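Local coordinates for protein putative adenosine kinase (Schistosoma mansoni, PDB 3VAS) that probably catalyses the phosphorylation of adenosine to AMP as a ribokinase-family adenosine kinase, and binds adenosine in a pocket of this structure, at residues F187-C192 against Q221-E226; F28-P33 against C160-A165. One frame throughout, in Å; residues are numbered along the deposited sequence.

Interaction 1 of 2, residues F187-C192 against Q221-E226. With ADN (adenosine), chain C.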
ATOM      1  N   PHE A 187      -0.753  -1.058   6.663  1.00 17.68           N
ATOM      2  CA  PHE A 187       0.183  -2.094   7.092  1.00 19.08           C
ATOM      3  C   PHE A 187       1.216  -1.608   8.107  1.00 19.42           C
ATOM      4  O   PHE A 187       1.748  -2.400   8.885  1.00 21.68           O
ATOM      5  CB  PHE A 187       0.926  -2.664   5.884  1.00 19.13           C
ATOM      6  CG  PHE A 187       0.103  -3.598   5.036  1.00 22.06           C
ATOM      7  CD1 PHE A 187       0.066  -3.449   3.659  1.00 19.32           C
ATOM      8  CD2 PHE A 187      -0.606  -4.641   5.612  1.00 23.80           C
ATOM      9  CE1 PHE A 187      -0.680  -4.309   2.872  1.00 19.09           C
ATOM     10  CE2 PHE A 187      -1.352  -5.503   4.828  1.00 22.86           C
ATOM     11  CZ  PHE A 187      -1.387  -5.336   3.458  1.00 22.20           C
ATOM     12  N   VAL A 188       1.503  -0.311   8.089  1.00 17.37           N
ATOM     13  CA  VAL A 188       2.538   0.258   8.952  1.00 17.34           C
ATOM     14  C   VAL A 188       2.064   0.397  10.405  1.00 19.10           C
ATOM     15  O   VAL A 188       2.866   0.594  11.318  1.00 18.83           O
ATOM     16  CB  VAL A 188       3.043   1.601   8.384  1.00 18.82           C
ATOM     17  CG1 VAL A 188       4.264   2.100   9.147  1.00 18.02           C
ATOM     18  CG2 VAL A 188       3.388   1.425   6.914  1.00 17.35           C
ATOM     19  N   ILE A 189       0.757   0.269  10.613  1.00 20.77           N
ATOM     20  CA  ILE A 189       0.196   0.235  11.959  1.00 18.60           C
ATOM     21  C   ILE A 189       0.883  -0.840  12.804  1.00 22.25           C
ATOM     22  O   ILE A 189       1.148  -0.625  13.989  1.00 25.57           O
ATOM     23  CB  ILE A 189      -1.335   0.005  11.925  1.00 20.83           C
ATOM     24  CG1 ILE A 189      -2.044   1.268  11.422  1.00 21.43           C
ATOM     25  CG2 ILE A 189      -1.862  -0.378  13.300  1.00 24.67           C
ATOM     26  CD1 ILE A 189      -3.497   1.059  11.040  1.00 16.72           C
ATOM     27  N   ASN A 190       1.203  -1.977  12.182  1.00 18.73           N
ATOM     28  CA  ASN A 190       1.827  -3.100  12.886  1.00 19.15           C
ATOM     29  C   ASN A 190       3.310  -2.900  13.213  1.00 24.98           C
ATOM     30  O   ASN A 190       3.852  -3.561  14.103  1.00 29.58           O
ATOM     31  CB  ASN A 190       1.682  -4.399  12.085  1.00 16.86           C
ATOM     32  CG  ASN A 190       0.232  -4.809  11.875  1.00 20.89           C
ATOM     33  OD1 ASN A 190      -0.154  -5.200  10.774  1.00 21.39           O
ATOM     34  ND2 ASN A 190      -0.575  -4.727  12.931  1.00 20.25           N
ATOM     35  N   THR A 191       3.974  -2.005  12.491  1.00 21.47           N
ATOM     36  CA  THR A 191       5.423  -1.897  12.614  1.00 21.81           C
ATOM     37  C   THR A 191       5.886  -0.615  13.300  1.00 23.23           C
ATOM     38  O   THR A 191       6.823  -0.641  14.098  1.00 26.30           O
ATOM     39  CB  THR A 191       6.123  -2.034  11.242  1.00 21.18           C
ATOM     40  OG1 THR A 191       5.563  -1.089  10.321  1.00 22.99           O
ATOM     41  CG2 THR A 191       5.947  -3.446  10.684  1.00 17.37           C
ATOM     42  N   CYS A 192       5.240   0.506  12.990  1.00 20.28           N
ATOM     43  CA  CYS A 192       5.653   1.780  13.561  1.00 23.06           C
ATOM     44  C   CYS A 192       4.517   2.793  13.609  1.00 22.36           C
ATOM     45  O   CYS A 192       4.569   3.835  12.954  1.00 22.59           O
ATOM     46  CB  CYS A 192       6.824   2.359  12.767  1.00 25.09           C
ATOM     47  SG  CYS A 192       7.618   3.759  13.566  1.00 34.53           S
ATOM     48  N   GLN A 221     -10.330  -4.873  11.553  1.00 29.22           N
ATOM     49  CA  GLN A 221     -10.914  -5.758  12.562  1.00 32.00           C
ATOM     50  C   GLN A 221     -10.157  -5.714  13.888  1.00 30.56           C
ATOM     51  O   GLN A 221     -10.769  -5.598  14.947  1.00 32.60           O
ATOM     52  CB  GLN A 221     -10.982  -7.199  12.046  1.00 35.57           C
ATOM     53  CG  GLN A 221     -11.839  -7.371  10.798  1.00 42.83           C
ATOM     54  CD  GLN A 221     -11.679  -8.737  10.149  1.00 45.76           C
ATOM     55  OE1 GLN A 221     -10.612  -9.351  10.218  1.00 45.35           O
ATOM     56  NE2 GLN A 221     -12.744  -9.218   9.515  1.00 46.43           N
ATOM     57  N   PHE A 222      -8.830  -5.801  13.829  1.00 24.85           N
ATOM     58  CA  PHE A 222      -8.026  -5.926  15.044  1.00 26.04           C
ATOM     59  C   PHE A 222      -7.268  -4.660  15.416  1.00 27.21           C
ATOM     60  O   PHE A 222      -6.731  -4.553  16.519  1.00 27.33           O
ATOM     61  CB  PHE A 222      -7.068  -7.112  14.928  1.00 27.43           C
ATOM     62  CG  PHE A 222      -7.763  -8.407  14.636  1.00 34.34           C
ATOM     63  CD1 PHE A 222      -8.504  -9.045  15.619  1.00 38.51           C
ATOM     64  CD2 PHE A 222      -7.698  -8.976  13.372  1.00 34.98           C
ATOM     65  CE1 PHE A 222      -9.160 -10.235  15.351  1.00 41.43           C
ATOM     66  CE2 PHE A 222      -8.349 -10.165  13.097  1.00 37.91           C
ATOM     67  CZ  PHE A 222      -9.083 -10.795  14.089  1.00 40.70           C
ATOM     68  N   ASN A 223      -7.222  -3.705  14.495  1.00 27.21           N
ATOM     69  CA  ASN A 223      -6.561  -2.436  14.757  1.00 12.93           C
ATOM     70  C   ASN A 223      -7.480  -1.283  14.419  1.00 12.98           C
ATOM     71  O   ASN A 223      -7.062  -0.290  13.819  1.00 16.82           O
ATOM     72  CB  ASN A 223      -5.261  -2.336  13.964  1.00 15.33           C
ATOM     73  CG  ASN A 223      -4.276  -3.420  14.340  1.00 21.89           C
ATOM     74  OD1 ASN A 223      -4.210  -4.464  13.691  1.00 28.57           O
ATOM     75  ND2 ASN A 223      -3.517  -3.188  15.405  1.00 18.76           N
ATOM     76  N   THR A 224      -8.740  -1.440  14.807  1.00 26.10           N
ATOM     77  CA  THR A 224      -9.790  -0.487  14.487  1.00 24.18           C
ATOM     78  C   THR A 224      -9.444   0.905  14.999  1.00 23.99           C
ATOM     79  O   THR A 224      -9.582   1.880  14.268  1.00 24.27           O
ATOM     80  CB  THR A 224     -11.139  -0.929  15.091  1.00 23.81           C
ATOM     81  OG1 THR A 224     -11.305  -2.342  14.917  1.00 25.58           O
ATOM     82  CG2 THR A 224     -12.285  -0.198  14.428  1.00 21.23           C
ATOM     83  N   LYS A 225      -8.994   0.988  16.250  1.00 25.26           N
ATOM     84  CA  LYS A 225      -8.612   2.262  16.863  1.00 24.88           C
ATOM     85  C   LYS A 225      -7.596   3.002  16.000  1.00 22.88           C
ATOM     86  O   LYS A 225      -7.765   4.184  15.714  1.00 25.40           O
ATOM     87  CB  LYS A 225      -8.072   2.038  18.291  1.00 25.66           C
ATOM     88  CG  LYS A 225      -7.574   3.288  19.043  1.00 25.60           C
ATOM     89  CD  LYS A 225      -6.092   3.598  18.747  1.00 29.84           C
ATOM     90  CE  LYS A 225      -5.291   3.931  20.002  1.00 33.00           C
ATOM     91  NZ  LYS A 225      -4.737   2.720  20.660  1.00 29.80           N
ATOM     92  N   GLU A 226      -6.543   2.299  15.587  1.00 21.65           N
ATOM     93  CA  GLU A 226      -5.479   2.907  14.784  1.00 23.13           C
ATOM     94  C   GLU A 226      -5.957   3.326  13.387  1.00 23.79           C
ATOM     95  O   GLU A 226      -5.554   4.377  12.877  1.00 19.58           O
ATOM     96  CB  GLU A 226      -4.272   1.970  14.659  1.00 23.18           C
ATOM     97  CG  GLU A 226      -3.497   1.717  15.963  1.00 28.48           C
ATOM     98  CD  GLU A 226      -3.946   0.451  16.684  1.00 30.90           C
ATOM     99  OE1 GLU A 226      -5.112   0.041  16.507  1.00 31.96           O
ATOM    100  OE2 GLU A 226      -3.130  -0.141  17.419  1.00 33.19           O
TER
HETATM  101  O5' ADN C 401      -0.282  -5.401  -2.415  1.00 27.17           O
HETATM  102  C5' ADN C 401       0.619  -6.493  -2.586  1.00 25.47           C
HETATM  103  C4' ADN C 401       1.899  -6.274  -1.818  1.00 23.30           C
HETATM  104  O4' ADN C 401       1.618  -6.224  -0.410  1.00 17.99           O
HETATM  105  C3' ADN C 401       2.985  -7.344  -1.983  1.00 22.74           C
HETATM  106  O3' ADN C 401       4.051  -6.824  -2.779  1.00 20.24           O
HETATM  107  C2' ADN C 401       3.496  -7.594  -0.546  1.00 23.49           C
HETATM  108  O2' ADN C 401       4.898  -7.531  -0.401  1.00 25.17           O
HETATM  109  C1' ADN C 401       2.809  -6.493   0.265  1.00 21.13           C
HETATM  110  N9  ADN C 401       2.516  -6.852   1.652  1.00 17.71           N
HETATM  111  C8  ADN C 401       1.991  -7.983   2.086  1.00 18.02           C
HETATM  112  N7  ADN C 401       1.916  -7.899   3.554  1.00 19.53           N
HETATM  113  C5  ADN C 401       2.443  -6.635   3.953  1.00 15.85           C
HETATM  114  C6  ADN C 401       2.611  -6.045   5.202  1.00 14.75           C
HETATM  115  N6  ADN C 401       2.215  -6.754   6.389  1.00 15.22           N
HETATM  116  N1  ADN C 401       3.170  -4.777   5.296  1.00 15.86           N
HETATM  117  C2  ADN C 401       3.550  -4.097   4.166  1.00 16.76           C
HETATM  118  N3  ADN C 401       3.381  -4.675   2.935  1.00 17.32           N
HETATM  119  C4  ADN C 401       2.817  -5.973   2.849  1.00 16.30           C
HETATM  120  O   HOH W   1      -0.283  -3.722  15.887  1.00 32.53           O
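Ile-189, at the start of helix 189-205, packs against Asn-223 and Glu-226, which lie where helix 217-222 gives way to helix 224-231; the contact joins neighbouring helices of the ribokinase (pfkB) fold. Ile-189, the residue most buried by the contact, rests on the aliphatic part of Glu-226 and on the amide of Asn-223. Its CG2 methyl lies 3.6 Å from Glu-226 CB, and its CD1 reaches the same carbon at 3.8 Å, so both methyls bear on it from the same side. CG2 stands anti to the backbone N of Ile-189, which turns this methyl toward both partners. The Glu-226 chain bends at chi2 (95°), and Glu-226 CG also packs on Ile-189 CG2, at 3.8 Å.

Asn-223 is the first residue after helix 217-222 to depart from helical backbone angles and occupies the N-cap position of helix 224-231, yet its side chain makes no capping bond. Instead Ile-189 CG2 lies over a face of the Asn-223 amide, 3.9 Å from its ND2. The Asn-190 side chain crosses that of Asn-223 at about a right angle, with the amide planes 68° apart and no direct hydrogen bond. At the other end of 187-192, C6 of the adenine lies over one face of the Phe-187 ring, placing this helix start beside the adenosine pocket. A water joins the asparagines, accepting from Asn-190 ND2 at 3.1 Å and, weakly, from Asn-223 ND2 at 3.3 Å.

Interaction 2 of 2, residues F28-P33 against C160-A165; sequences FGMGNP and CDLSLA. With ADN (adenosine), chain C.
Residues 28-31 run as an extended strand toward Asn-32, while 160-165 passes from a 3-10 turn through the extended Leu-162 and Ser-163 into helix 164-167, and no hydrogen bond joins the two backbones. Leu-162 bridges the gap with one methyl. Its CG is anti to the backbone N (chi1 175°), extending the side chain toward the strand, where CD2 meets the terminal methyl of Met-30, CE, at 3.5 Å. The same CD2 lies 4.0 Å from the carbonyl oxygen of Gly-31, a van der Waals approach to the strand backbone.

Met-30 in turn points its side chain toward 160-165. Its chain is bent at chi3 (-84°), so that CE, beyond the sulfur, is the atom that touches, and the two side chains cross obliquely in a buried apolar contact.

Asn-32, in the break of strand 27-40, belongs to the adenosine pocket. Its ND2 donates a nearly straight hydrogen bond to adenine N1, 3.0 Å long with an angle of 166° at the hydrogen. The bond is consistent with an unprotonated N1, and it holds the base. ND2 also makes a weak bond to Phe-187 O.

Ser-163 caps helix 164-167 through OG, bonded to His-166 N. Helix 189-205 lies beside both segments, with Ile-199 touching Met-30 and Cys-192 touching Leu-162, while strand 27-40 is hydrogen-bonded at Phe-28 to strand 181-185 and at Gly-29 and Gly-31 to strand 101-107.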
ATOM      1  N   PHE A  28       6.508  11.771   0.118  1.00 27.06           N
ATOM      2  CA  PHE A  28       7.204  10.972   1.124  1.00 26.49           C
ATOM      3  C   PHE A  28       6.386   9.746   1.505  1.00 24.14           C
ATOM      4  O   PHE A  28       5.188   9.845   1.758  1.00 24.45           O
ATOM      5  CB  PHE A  28       7.483  11.810   2.379  1.00 24.99           C
ATOM      6  CG  PHE A  28       8.146  11.037   3.497  1.00 27.03           C
ATOM      7  CD1 PHE A  28       9.524  11.046   3.639  1.00 27.21           C
ATOM      8  CD2 PHE A  28       7.387  10.310   4.408  1.00 23.70           C
ATOM      9  CE1 PHE A  28      10.137  10.338   4.660  1.00 27.65           C
ATOM     10  CE2 PHE A  28       7.992   9.600   5.426  1.00 24.53           C
ATOM     11  CZ  PHE A  28       9.368   9.615   5.555  1.00 27.55           C
ATOM     12  N   GLY A  29       7.043   8.594   1.559  1.00 22.02           N
ATOM     13  CA  GLY A  29       6.423   7.396   2.093  1.00 21.74           C
ATOM     14  C   GLY A  29       7.268   6.778   3.193  1.00 21.15           C
ATOM     15  O   GLY A  29       8.495   6.898   3.184  1.00 20.83           O
ATOM     16  N   MET A  30       6.617   6.143   4.160  1.00 23.86           N
ATOM     17  CA  MET A  30       7.315   5.265   5.100  1.00 24.02           C
ATOM     18  C   MET A  30       6.552   3.953   5.173  1.00 22.21           C
ATOM     19  O   MET A  30       5.327   3.951   5.113  1.00 22.38           O
ATOM     20  CB  MET A  30       7.464   5.897   6.492  1.00 26.96           C
ATOM     21  CG  MET A  30       6.156   6.163   7.236  1.00 31.40           C
ATOM     22  SD  MET A  30       6.387   6.509   9.005  1.00 46.96           S
ATOM     23  CE  MET A  30       6.456   4.871   9.693  1.00 31.29           C
ATOM     24  N   GLY A  31       7.264   2.834   5.277  1.00 23.35           N
ATOM     25  CA  GLY A  31       6.588   1.548   5.312  1.00 24.21           C
ATOM     26  C   GLY A  31       7.439   0.334   5.627  1.00 25.50           C
ATOM     27  O   GLY A  31       8.526   0.438   6.207  1.00 24.17           O
ATOM     28  N   ASN A  32       6.924  -0.831   5.245  1.00 20.31           N
ATOM     29  CA  ASN A  32       7.622  -2.089   5.459  1.00 18.80           C
ATOM     30  C   ASN A  32       8.235  -2.592   4.152  1.00 18.56           C
ATOM     31  O   ASN A  32       7.525  -3.071   3.268  1.00 18.63           O
ATOM     32  CB  ASN A  32       6.655  -3.133   6.032  1.00 17.45           C
ATOM     33  CG  ASN A  32       5.807  -2.580   7.171  1.00 19.22           C
ATOM     34  OD1 ASN A  32       6.267  -1.746   7.953  1.00 20.48           O
ATOM     35  ND2 ASN A  32       4.564  -3.041   7.266  1.00 16.73           N
ATOM     36  N   PRO A  33       9.560  -2.467   4.009  1.00 19.99           N
ATOM     37  CA  PRO A  33      10.159  -2.965   2.766  1.00 19.11           C
ATOM     38  C   PRO A  33      10.348  -4.468   2.863  1.00 20.06           C
ATOM     39  O   PRO A  33      11.023  -4.952   3.776  1.00 20.08           O
ATOM     40  CB  PRO A  33      11.500  -2.227   2.697  1.00 17.47           C
ATOM     41  CG  PRO A  33      11.829  -1.894   4.108  1.00 18.84           C
ATOM     42  CD  PRO A  33      10.540  -1.803   4.886  1.00 19.57           C
ATOM     43  N   CYS A 160       9.789  -4.483  11.489  1.00 22.08           N
ATOM     44  CA  CYS A 160       9.251  -4.165  12.813  1.00 22.69           C
ATOM     45  C   CYS A 160      10.116  -3.179  13.583  1.00 25.85           C
ATOM     46  O   CYS A 160       9.611  -2.416  14.410  1.00 23.94           O
ATOM     47  CB  CYS A 160       9.091  -5.432  13.656  1.00 22.33           C
ATOM     48  SG  CYS A 160       7.810  -6.548  13.073  1.00 35.05           S
ATOM     49  N   ASP A 161      11.419  -3.203  13.316  1.00 26.31           N
ATOM     50  CA  ASP A 161      12.371  -2.389  14.066  1.00 28.57           C
ATOM     51  C   ASP A 161      12.367  -0.915  13.670  1.00 27.02           C
ATOM     52  O   ASP A 161      13.110  -0.118  14.243  1.00 27.54           O
ATOM     53  CB  ASP A 161      13.786  -2.965  13.950  1.00 32.00           C
ATOM     54  CG  ASP A 161      14.064  -4.043  14.985  1.00 38.81           C
ATOM     55  OD1 ASP A 161      13.098  -4.638  15.510  1.00 41.69           O
ATOM     56  OD2 ASP A 161      15.252  -4.297  15.274  1.00 42.29           O
ATOM     57  N   LEU A 162      11.537  -0.552  12.694  1.00 23.65           N
ATOM     58  CA  LEU A 162      11.414   0.848  12.296  1.00 24.17           C
ATOM     59  C   LEU A 162      10.950   1.674  13.491  1.00 28.05           C
ATOM     60  O   LEU A 162       9.910   1.387  14.089  1.00 25.68           O
ATOM     61  CB  LEU A 162      10.435   0.997  11.135  1.00 21.19           C
ATOM     62  CG  LEU A 162      10.122   2.424  10.686  1.00 22.71           C
ATOM     63  CD1 LEU A 162      11.351   3.095  10.069  1.00 22.09           C
ATOM     64  CD2 LEU A 162       8.958   2.406   9.715  1.00 19.12           C
ATOM     65  N   SER A 163      11.733   2.686  13.850  1.00 30.46           N
ATOM     66  CA  SER A 163      11.483   3.416  15.087  1.00 32.82           C
ATOM     67  C   SER A 163      11.301   4.909  14.876  1.00 34.09           C
ATOM     68  O   SER A 163      11.741   5.469  13.876  1.00 36.18           O
ATOM     69  CB  SER A 163      12.620   3.186  16.081  1.00 33.22           C
ATOM     70  OG  SER A 163      13.826   3.746  15.599  1.00 35.94           O
ATOM     71  N   LEU A 164      10.657   5.543  15.847  1.00 34.50           N
ATOM     72  CA  LEU A 164      10.495   6.986  15.851  1.00 35.01           C
ATOM     73  C   LEU A 164      11.863   7.660  15.948  1.00 34.88           C
ATOM     74  O   LEU A 164      12.068   8.746  15.402  1.00 35.88           O
ATOM     75  CB  LEU A 164       9.603   7.404  17.022  1.00 36.59           C
ATOM     76  CG  LEU A 164       9.087   8.841  17.061  1.00 40.74           C
ATOM     77  CD1 LEU A 164       8.394   9.210  15.754  1.00 40.12           C
ATOM     78  CD2 LEU A 164       8.146   9.023  18.243  1.00 42.24           C
ATOM     79  N   ALA A 165      12.798   7.004  16.638  1.00 30.09           N
ATOM     80  CA  ALA A 165      14.158   7.513  16.771  1.00 35.50           C
ATOM     81  C   ALA A 165      14.851   7.688  15.422  1.00 36.71           C
ATOM     82  O   ALA A 165      15.586   8.654  15.216  1.00 37.86           O
ATOM     83  CB  ALA A 165      14.989   6.607  17.678  1.00 36.28           C
TER
HETATM   84  O5' ADN C 401      -0.282  -5.401  -2.415  1.00 27.17           O
HETATM   85  C5' ADN C 401       0.619  -6.493  -2.586  1.00 25.47           C
HETATM   86  C4' ADN C 401       1.899  -6.274  -1.818  1.00 23.30           C
HETATM   87  O4' ADN C 401       1.618  -6.224  -0.410  1.00 17.99           O
HETATM   88  C3' ADN C 401       2.985  -7.344  -1.983  1.00 22.74           C
HETATM   89  O3' ADN C 401       4.051  -6.824  -2.779  1.00 20.24           O
HETATM   90  C2' ADN C 401       3.496  -7.594  -0.546  1.00 23.49           C
HETATM   91  O2' ADN C 401       4.898  -7.531  -0.401  1.00 25.17           O
HETATM   92  C1' ADN C 401       2.809  -6.493   0.265  1.00 21.13           C
HETATM   93  N9  ADN C 401       2.516  -6.852   1.652  1.00 17.71           N
HETATM   94  C8  ADN C 401       1.991  -7.983   2.086  1.00 18.02           C
HETATM   95  N7  ADN C 401       1.916  -7.899   3.554  1.00 19.53           N
HETATM   96  C5  ADN C 401       2.443  -6.635   3.953  1.00 15.85           C
HETATM   97  C6  ADN C 401       2.611  -6.045   5.202  1.00 14.75           C
HETATM   98  N6  ADN C 401       2.215  -6.754   6.389  1.00 15.22           N
HETATM   99  N1  ADN C 401       3.170  -4.777   5.296  1.00 15.86           N
HETATM  100  C2  ADN C 401       3.550  -4.097   4.166  1.00 16.76           C
HETATM  101  N3  ADN C 401       3.381  -4.675   2.935  1.00 17.32           N
HETATM  102  C4  ADN C 401       2.817  -5.973   2.849  1.00 16.30           C

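In the fold
Along the chain, interaction 2 closes before interaction 1 opens, and their centres lie 14 Å apart. They meet where the start of helix 189-205 comes up to strand 27-40: Thr-191 OG1 lies 2.6 Å from Asn-32 OD1, a probable hydrogen bond through which Thr-191 may help position the Asn-32 amide, and Val-188 CG1 packs 3.6 Å from Met-30 CE. Both touch adenosine, interaction 1 through Phe-187 against the adenine and interaction 2 through Asn-32, hydrogen-bonded to N1. Asp-36, Gly-82, Ala-83, Asn-86 and Asp-320 also bond the nucleoside, so each contact contributes a residue, Phe-187 and Asn-32, to a pocket assembled from distant parts of the sequence.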